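PDB 2F6I: ATP-dependent CLP protease, putative, which probably hydrolyses proteins to small peptides as the serine-protease component of an ATP-dependent Clp system, this chain being its ClpP catalytic domain. Local coordinates for residues Q59-D64 / N93-D98; D98-S103 / K120-S125. One frame throughout, in Å; residues are numbered along the deposited sequence.

Contact 1: Q59-D64 / N93-D98; sequences QLLYLD and NYIKSD
Asp64, near the end of helix 50-66, reaches across to Lys96 and Ser97 in the ClpP fold, joining helix 50-66 to the turn that leads from helix 82-94 to strand 99-104. Its carboxylate carries the polar half of the contact. With CG anti to the backbone N (chi1 -162°), the group swings off the helix toward the turn. OD1 is gripped twice by one residue: the amide N of Ser97 meets Asp64 OD1 at 2.8 Å on its syn side, 29° out of the carboxylate plane, while the hydroxyl OG of Ser97 takes the anti lone pair of that same OD1 at 2.7 Å. The other oxygen, Asp64 OD2, accepts from Lys96 N at 3.1 Å, the donor standing above the plane. Three donors thus fix the rotation of the carboxylate and would be expected to favour its ionised form; an aspartate suits the place because its short arm presents two acceptors to successive backbone amides. Serine suits position 97 by adding a small hydroxyl, which also bonds Arg40.

The apolar half lies alongside. Ile95 crosses the Asp64 side chain at a slant, its branched CB against Asp64 CG at 3.3 Å, and its CG2 turns to Leu61 CD2 at 4.2 Å. Leu60 continues the patch, its CD2 4.4 Å from Ile95 CD1, and both residues touch strand 71-77, Leu60 on Ile73 and Ile95 on Ile71. Branched aliphatic side chains fill this helix-to-sheet interface without asking for polar partners. Tyr43 of a neighbouring subunit packs on Leu61, whose CD2 comes obliquely to the Tyr94 ring, 4.5 Å from its CD1.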
ATOM      1  N   GLN C  59     -25.731  15.534 -24.687  1.00 49.13           N
ATOM      2  CA  GLN C  59     -26.736  16.498 -24.267  1.00 49.63           C
ATOM      3  C   GLN C  59     -26.990  17.592 -25.296  1.00 48.38           C
ATOM      4  O   GLN C  59     -28.138  17.972 -25.530  1.00 47.74           O
ATOM      5  CB  GLN C  59     -26.319  17.106 -22.926  1.00 51.18           C
ATOM      6  CG  GLN C  59     -26.523  16.149 -21.760  1.00 54.04           C
ATOM      7  CD  GLN C  59     -25.567  16.397 -20.615  1.00 56.31           C
ATOM      8  OE1 GLN C  59     -25.342  17.538 -20.210  1.00 60.33           O
ATOM      9  NE2 GLN C  59     -25.003  15.322 -20.077  1.00 57.25           N
ATOM     10  N   LEU C  60     -25.925  18.095 -25.912  1.00 46.87           N
ATOM     11  CA  LEU C  60     -26.071  19.138 -26.918  1.00 46.15           C
ATOM     12  C   LEU C  60     -26.819  18.590 -28.125  1.00 47.35           C
ATOM     13  O   LEU C  60     -27.778  19.202 -28.602  1.00 47.29           O
ATOM     14  CB  LEU C  60     -24.699  19.673 -27.343  1.00 45.16           C
ATOM     15  CG  LEU C  60     -23.979  20.534 -26.298  1.00 43.54           C
ATOM     16  CD1 LEU C  60     -22.553  20.814 -26.733  1.00 41.49           C
ATOM     17  CD2 LEU C  60     -24.744  21.826 -26.098  1.00 41.58           C
ATOM     18  N   LEU C  61     -26.389  17.427 -28.608  1.00 47.16           N
ATOM     19  CA  LEU C  61     -27.037  16.803 -29.756  1.00 47.47           C
ATOM     20  C   LEU C  61     -28.498  16.502 -29.442  1.00 48.42           C
ATOM     21  O   LEU C  61     -29.368  16.637 -30.303  1.00 48.75           O
ATOM     22  CB  LEU C  61     -26.312  15.511 -30.144  1.00 46.96           C
ATOM     23  CG  LEU C  61     -24.897  15.670 -30.704  1.00 46.48           C
ATOM     24  CD1 LEU C  61     -24.269  14.304 -30.915  1.00 46.28           C
ATOM     25  CD2 LEU C  61     -24.950  16.440 -32.011  1.00 45.65           C
ATOM     26  N   TYR C  62     -28.767  16.099 -28.204  1.00 49.42           N
ATOM     27  CA  TYR C  62     -30.131  15.786 -27.798  1.00 49.81           C
ATOM     28  C   TYR C  62     -31.010  17.024 -27.836  1.00 49.37           C
ATOM     29  O   TYR C  62     -32.084  17.008 -28.434  1.00 49.06           O
ATOM     30  CB  TYR C  62     -30.155  15.183 -26.390  1.00 50.97           C
ATOM     31  CG  TYR C  62     -31.557  14.962 -25.858  1.00 52.57           C
ATOM     32  CD1 TYR C  62     -32.233  15.975 -25.176  1.00 52.93           C
ATOM     33  CD2 TYR C  62     -32.222  13.756 -26.070  1.00 52.49           C
ATOM     34  CE1 TYR C  62     -33.535  15.791 -24.719  1.00 53.20           C
ATOM     35  CE2 TYR C  62     -33.525  13.564 -25.619  1.00 53.11           C
ATOM     36  CZ  TYR C  62     -34.175  14.585 -24.944  1.00 54.07           C
ATOM     37  OH  TYR C  62     -35.466  14.403 -24.498  1.00 55.94           O
ATOM     38  N   LEU C  63     -30.556  18.093 -27.193  1.00 50.39           N
ATOM     39  CA  LEU C  63     -31.318  19.333 -27.163  1.00 51.19           C
ATOM     40  C   LEU C  63     -31.584  19.849 -28.573  1.00 51.55           C
ATOM     41  O   LEU C  63     -32.727  20.113 -28.939  1.00 50.95           O
ATOM     42  CB  LEU C  63     -30.577  20.400 -26.350  1.00 49.77           C
ATOM     43  CG  LEU C  63     -30.463  20.176 -24.838  1.00 50.50           C
ATOM     44  CD1 LEU C  63     -29.644  21.296 -24.210  1.00 47.69           C
ATOM     45  CD2 LEU C  63     -31.851  20.123 -24.222  1.00 48.59           C
ATOM     46  N   ASP C  64     -30.530  19.979 -29.371  1.00 52.86           N
ATOM     47  CA  ASP C  64     -30.682  20.477 -30.730  1.00 54.76           C
ATOM     48  C   ASP C  64     -31.662  19.625 -31.529  1.00 56.28           C
ATOM     49  O   ASP C  64     -32.207  20.076 -32.533  1.00 55.65           O
ATOM     50  CB  ASP C  64     -29.331  20.512 -31.445  1.00 54.15           C
ATOM     51  CG  ASP C  64     -29.344  21.413 -32.666  1.00 54.74           C
ATOM     52  OD1 ASP C  64     -29.678  22.608 -32.510  1.00 52.89           O
ATOM     53  OD2 ASP C  64     -29.023  20.933 -33.775  1.00 54.47           O
ATOM     54  N   ASN C  93     -20.449  24.192 -32.818  1.00 59.28           N
ATOM     55  CA  ASN C  93     -20.712  24.817 -34.107  1.00 60.65           C
ATOM     56  C   ASN C  93     -21.393  23.907 -35.119  1.00 60.67           C
ATOM     57  O   ASN C  93     -21.672  24.320 -36.245  1.00 60.41           O
ATOM     58  CB  ASN C  93     -19.406  25.360 -34.681  1.00 60.96           C
ATOM     59  CG  ASN C  93     -18.834  26.485 -33.847  1.00 61.86           C
ATOM     60  OD1 ASN C  93     -19.414  27.569 -33.763  1.00 63.52           O
ATOM     61  ND2 ASN C  93     -17.697  26.231 -33.213  1.00 62.17           N
ATOM     62  N   TYR C  94     -21.665  22.671 -34.721  1.00 61.17           N
ATOM     63  CA  TYR C  94     -22.329  21.726 -35.606  1.00 61.34           C
ATOM     64  C   TYR C  94     -23.845  21.884 -35.474  1.00 59.86           C
ATOM     65  O   TYR C  94     -24.569  21.900 -36.470  1.00 59.41           O
ATOM     66  CB  TYR C  94     -21.933  20.292 -35.246  1.00 63.68           C
ATOM     67  CG  TYR C  94     -22.579  19.229 -36.111  1.00 67.57           C
ATOM     68  CD1 TYR C  94     -22.809  17.947 -35.610  1.00 69.84           C
ATOM     69  CD2 TYR C  94     -22.953  19.498 -37.427  1.00 69.31           C
ATOM     70  CE1 TYR C  94     -23.396  16.960 -36.398  1.00 71.42           C
ATOM     71  CE2 TYR C  94     -23.541  18.517 -38.224  1.00 71.03           C
ATOM     72  CZ  TYR C  94     -23.759  17.252 -37.702  1.00 72.18           C
ATOM     73  OH  TYR C  94     -24.346  16.282 -38.480  1.00 75.33           O
ATOM     74  N   ILE C  95     -24.316  22.011 -34.237  1.00 57.02           N
ATOM     75  CA  ILE C  95     -25.742  22.155 -33.980  1.00 55.40           C
ATOM     76  C   ILE C  95     -26.287  23.498 -34.459  1.00 55.44           C
ATOM     77  O   ILE C  95     -25.552  24.478 -34.573  1.00 54.78           O
ATOM     78  CB  ILE C  95     -26.059  21.985 -32.474  1.00 52.26           C
ATOM     79  CG1 ILE C  95     -25.378  23.082 -31.660  1.00 50.90           C
ATOM     80  CG2 ILE C  95     -25.583  20.620 -32.002  1.00 51.80           C
ATOM     81  CD1 ILE C  95     -25.733  23.063 -30.189  1.00 50.63           C
ATOM     82  N   LYS C  96     -27.584  23.528 -34.745  1.00 56.56           N
ATOM     83  CA  LYS C  96     -28.247  24.738 -35.214  1.00 57.72           C
ATOM     84  C   LYS C  96     -28.462  25.739 -34.086  1.00 57.36           C
ATOM     85  O   LYS C  96     -28.271  26.942 -34.272  1.00 57.07           O
ATOM     86  CB  LYS C  96     -29.592  24.383 -35.857  1.00 59.80           C
ATOM     87  CG  LYS C  96     -29.515  24.097 -37.354  1.00 64.15           C
ATOM     88  CD  LYS C  96     -28.444  23.069 -37.688  1.00 67.49           C
ATOM     89  CE  LYS C  96     -28.255  22.933 -39.194  1.00 68.95           C
ATOM     90  NZ  LYS C  96     -27.123  22.022 -39.530  1.00 70.49           N
ATOM     91  N   SER C  97     -28.857  25.236 -32.919  1.00 56.46           N
ATOM     92  CA  SER C  97     -29.106  26.082 -31.758  1.00 55.12           C
ATOM     93  C   SER C  97     -27.912  26.969 -31.428  1.00 55.90           C
ATOM     94  O   SER C  97     -26.759  26.549 -31.528  1.00 55.55           O
ATOM     95  CB  SER C  97     -29.431  25.227 -30.532  1.00 52.71           C
ATOM     96  OG  SER C  97     -30.600  24.461 -30.727  1.00 53.99           O
ATOM     97  N   ASP C  98     -28.198  28.204 -31.036  1.00 55.89           N
ATOM     98  CA  ASP C  98     -27.147  29.129 -30.655  1.00 56.50           C
ATOM     99  C   ASP C  98     -26.852  28.873 -29.186  1.00 55.18           C
ATOM    100  O   ASP C  98     -27.732  28.462 -28.429  1.00 54.53           O
ATOM    101  CB  ASP C  98     -27.600  30.569 -30.872  1.00 59.78           C
ATOM    102  CG  ASP C  98     -27.493  31.001 -32.323  1.00 64.02           C
ATOM    103  OD1 ASP C  98     -28.020  30.282 -33.199  1.00 68.45           O
ATOM    104  OD2 ASP C  98     -26.884  32.057 -32.594  1.00 66.63           O
TER

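Contact 2: D98-S103 / K120-S125; sequences DIQTIS and KGKRKS
Thr101 and Lys124 are joined by the straightest bond of this pair of parallel strands, the third and fourth of the five-stranded parallel sheet in the ClpP fold: Lys124 N gives to Thr101 O at 2.7 Å, with an N-H...O angle of 176°. One step on, Ser103 N bonds Lys124 O at 3.0 Å, so Lys124 is held through both its amide and its carbonyl, as parallel pairing requires. This end is the tight part. Ile102 and Lys124 share one face, Ser103 and Ser125 the other. The two serines are small enough to sit side by side on that face, in register, OG of Ser103 3.1 Å from CB of Ser125. Nearby, Thr101 and Arg123 run side by side in the same direction, Thr101 OG1 lying 3.7 Å from Arg123 CG; the threonine hydroxyl bonds the carbonyl of Leu115, and the arginine head goes on to the carbonyls of Ala116 and Phe168 and to Asp198.

At the other end the ladder opens toward the more exposed Lys120-Gly121 turn. Thr101 N reaches Lys122 O by a weak, bent bond. Gln100 CB lies 3.3 Å from that same Lys122 O and 3.6 Å from Lys122 CB. The Lys122 chain then stretches out fully past Gln100 to put its ammonium on Asp70. Glycine suits position 121, whose positive phi (96°) would press a CB against the preceding carbonyl.

Backbone bonds therefore set the strand pairing, while the charged ends of Lys122 and Arg123 spend their bonding beyond it, tying the start of strand 123-125 to Asp70 and to Ala116, Phe168 and Asp198.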
ATOM      1  N   ASP C  98     -28.198  28.204 -31.036  1.00 55.89           N
ATOM      2  CA  ASP C  98     -27.147  29.129 -30.655  1.00 56.50           C
ATOM      3  C   ASP C  98     -26.852  28.873 -29.186  1.00 55.18           C
ATOM      4  O   ASP C  98     -27.732  28.462 -28.429  1.00 54.53           O
ATOM      5  CB  ASP C  98     -27.600  30.569 -30.872  1.00 59.78           C
ATOM      6  CG  ASP C  98     -27.493  31.001 -32.323  1.00 64.02           C
ATOM      7  OD1 ASP C  98     -28.020  30.282 -33.199  1.00 68.45           O
ATOM      8  OD2 ASP C  98     -26.884  32.057 -32.594  1.00 66.63           O
ATOM      9  N   ILE C  99     -25.614  29.116 -28.784  1.00 53.38           N
ATOM     10  CA  ILE C  99     -25.215  28.873 -27.410  1.00 52.03           C
ATOM     11  C   ILE C  99     -24.726  30.109 -26.680  1.00 51.25           C
ATOM     12  O   ILE C  99     -23.749  30.731 -27.092  1.00 51.01           O
ATOM     13  CB  ILE C  99     -24.091  27.817 -27.356  1.00 52.22           C
ATOM     14  CG1 ILE C  99     -24.601  26.489 -27.916  1.00 53.59           C
ATOM     15  CG2 ILE C  99     -23.585  27.660 -25.926  1.00 52.24           C
ATOM     16  CD1 ILE C  99     -23.573  25.383 -27.916  1.00 54.39           C
ATOM     17  N   GLN C 100     -25.404  30.477 -25.598  1.00 49.98           N
ATOM     18  CA  GLN C 100     -24.941  31.612 -24.819  1.00 51.53           C
ATOM     19  C   GLN C 100     -24.173  31.049 -23.633  1.00 50.85           C
ATOM     20  O   GLN C 100     -24.650  30.160 -22.931  1.00 50.90           O
ATOM     21  CB  GLN C 100     -26.097  32.507 -24.364  1.00 52.96           C
ATOM     22  CG  GLN C 100     -27.266  31.825 -23.712  1.00 57.87           C
ATOM     23  CD  GLN C 100     -28.333  32.829 -23.307  1.00 61.10           C
ATOM     24  OE1 GLN C 100     -28.196  33.525 -22.300  1.00 64.40           O
ATOM     25  NE2 GLN C 100     -29.393  32.924 -24.108  1.00 59.54           N
ATOM     26  N   THR C 101     -22.963  31.559 -23.439  1.00 49.20           N
ATOM     27  CA  THR C 101     -22.089  31.095 -22.374  1.00 47.68           C
ATOM     28  C   THR C 101     -21.983  32.057 -21.199  1.00 46.88           C
ATOM     29  O   THR C 101     -21.845  33.266 -21.380  1.00 47.07           O
ATOM     30  CB  THR C 101     -20.671  30.847 -22.920  1.00 47.51           C
ATOM     31  OG1 THR C 101     -20.186  32.044 -23.540  1.00 45.26           O
ATOM     32  CG2 THR C 101     -20.685  29.727 -23.945  1.00 43.97           C
ATOM     33  N   ILE C 102     -22.050  31.505 -19.993  1.00 44.76           N
ATOM     34  CA  ILE C 102     -21.939  32.294 -18.775  1.00 43.90           C
ATOM     35  C   ILE C 102     -20.920  31.615 -17.868  1.00 45.04           C
ATOM     36  O   ILE C 102     -21.082  30.454 -17.486  1.00 45.26           O
ATOM     37  CB  ILE C 102     -23.285  32.397 -18.036  1.00 42.20           C
ATOM     38  CG1 ILE C 102     -24.324  33.051 -18.951  1.00 44.31           C
ATOM     39  CG2 ILE C 102     -23.116  33.218 -16.762  1.00 39.46           C
ATOM     40  CD1 ILE C 102     -25.681  33.260 -18.301  1.00 43.59           C
ATOM     41  N   SER C 103     -19.862  32.339 -17.531  1.00 43.60           N
ATOM     42  CA  SER C 103     -18.818  31.785 -16.689  1.00 44.18           C
ATOM     43  C   SER C 103     -18.864  32.332 -15.277  1.00 44.61           C
ATOM     44  O   SER C 103     -19.291  33.461 -15.046  1.00 45.11           O
ATOM     45  CB  SER C 103     -17.447  32.100 -17.279  1.00 42.88           C
ATOM     46  OG  SER C 103     -17.163  33.483 -17.148  1.00 42.80           O
ATOM     47  N   LYS C 120     -21.851  35.514 -30.333  1.00 61.56           N
ATOM     48  CA  LYS C 120     -21.336  36.865 -30.153  1.00 60.60           C
ATOM     49  C   LYS C 120     -22.444  37.740 -29.577  1.00 59.62           C
ATOM     50  O   LYS C 120     -23.556  37.785 -30.105  1.00 58.10           O
ATOM     51  CB  LYS C 120     -20.850  37.427 -31.484  1.00 60.93           C
ATOM     52  N   GLY C 121     -22.134  38.421 -28.479  1.00 59.70           N
ATOM     53  CA  GLY C 121     -23.113  39.274 -27.833  1.00 58.10           C
ATOM     54  C   GLY C 121     -23.798  38.549 -26.692  1.00 58.81           C
ATOM     55  O   GLY C 121     -24.479  39.168 -25.874  1.00 59.19           O
ATOM     56  N   LYS C 122     -23.617  37.234 -26.627  1.00 58.54           N
ATOM     57  CA  LYS C 122     -24.236  36.440 -25.573  1.00 58.68           C
ATOM     58  C   LYS C 122     -23.232  35.667 -24.724  1.00 56.17           C
ATOM     59  O   LYS C 122     -23.545  34.610 -24.181  1.00 56.45           O
ATOM     60  CB  LYS C 122     -25.266  35.480 -26.173  1.00 60.63           C
ATOM     61  CG  LYS C 122     -26.444  36.192 -26.814  1.00 66.35           C
ATOM     62  CD  LYS C 122     -27.543  35.219 -27.218  1.00 71.01           C
ATOM     63  CE  LYS C 122     -28.730  35.957 -27.826  1.00 73.39           C
ATOM     64  NZ  LYS C 122     -29.850  35.042 -28.189  1.00 74.96           N
ATOM     65  N   ARG C 123     -22.022  36.200 -24.620  1.00 53.10           N
ATOM     66  CA  ARG C 123     -20.978  35.582 -23.815  1.00 50.01           C
ATOM     67  C   ARG C 123     -20.867  36.447 -22.570  1.00 48.91           C
ATOM     68  O   ARG C 123     -20.498  37.619 -22.649  1.00 47.31           O
ATOM     69  CB  ARG C 123     -19.653  35.567 -24.575  1.00 48.70           C
ATOM     70  CG  ARG C 123     -19.716  34.815 -25.897  1.00 48.97           C
ATOM     71  CD  ARG C 123     -18.410  34.958 -26.658  1.00 48.76           C
ATOM     72  NE  ARG C 123     -18.060  36.364 -26.840  1.00 47.31           N
ATOM     73  CZ  ARG C 123     -16.894  36.789 -27.313  1.00 47.40           C
ATOM     74  NH1 ARG C 123     -15.955  35.917 -27.659  1.00 46.21           N
ATOM     75  NH2 ARG C 123     -16.663  38.090 -27.425  1.00 47.48           N
ATOM     76  N   LYS C 124     -21.201  35.870 -21.420  1.00 48.47           N
ATOM     77  CA  LYS C 124     -21.165  36.618 -20.174  1.00 48.60           C
ATOM     78  C   LYS C 124     -20.313  35.974 -19.088  1.00 48.25           C
ATOM     79  O   LYS C 124     -19.805  34.862 -19.242  1.00 47.24           O
ATOM     80  CB  LYS C 124     -22.588  36.814 -19.650  1.00 49.06           C
ATOM     81  CG  LYS C 124     -23.527  37.466 -20.648  1.00 52.53           C
ATOM     82  CD  LYS C 124     -24.914  37.666 -20.054  1.00 55.39           C
ATOM     83  CE  LYS C 124     -25.851  38.329 -21.050  1.00 57.67           C
ATOM     84  NZ  LYS C 124     -27.197  38.590 -20.463  1.00 60.67           N
ATOM     85  N   SER C 125     -20.172  36.694 -17.983  1.00 46.94           N
ATOM     86  CA  SER C 125     -19.393  36.228 -16.852  1.00 45.83           C
ATOM     87  C   SER C 125     -19.794  36.967 -15.586  1.00 43.97           C
ATOM     88  O   SER C 125     -20.053  38.169 -15.618  1.00 43.32           O
ATOM     89  CB  SER C 125     -17.901  36.447 -17.114  1.00 47.16           C
ATOM     90  OG  SER C 125     -17.146  36.265 -15.929  1.00 46.85           O
TER

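In the fold
Contact 1 closes before contact 2 opens, and Asp98 belongs to both, ending the turn after helix 82-94 and leading into strand 99-104. Their centres lie about 15 Å apart. Contact 1 joins helix 50-66 to the turn after helix 82-94, farther from the centre of the chain, where a second subunit also packs; contact 2 lies deeper, between neighbouring strands of the five-stranded parallel sheet, and no other chain touches it. They meet where Leu60 CD2 of helix 50-66 packs 4.2 Å from Ile99 CD1. One continuous run of chain thus links that helix and the subunit boundary to the core sheet of the protease subunit, within its fourteen-chain assembly.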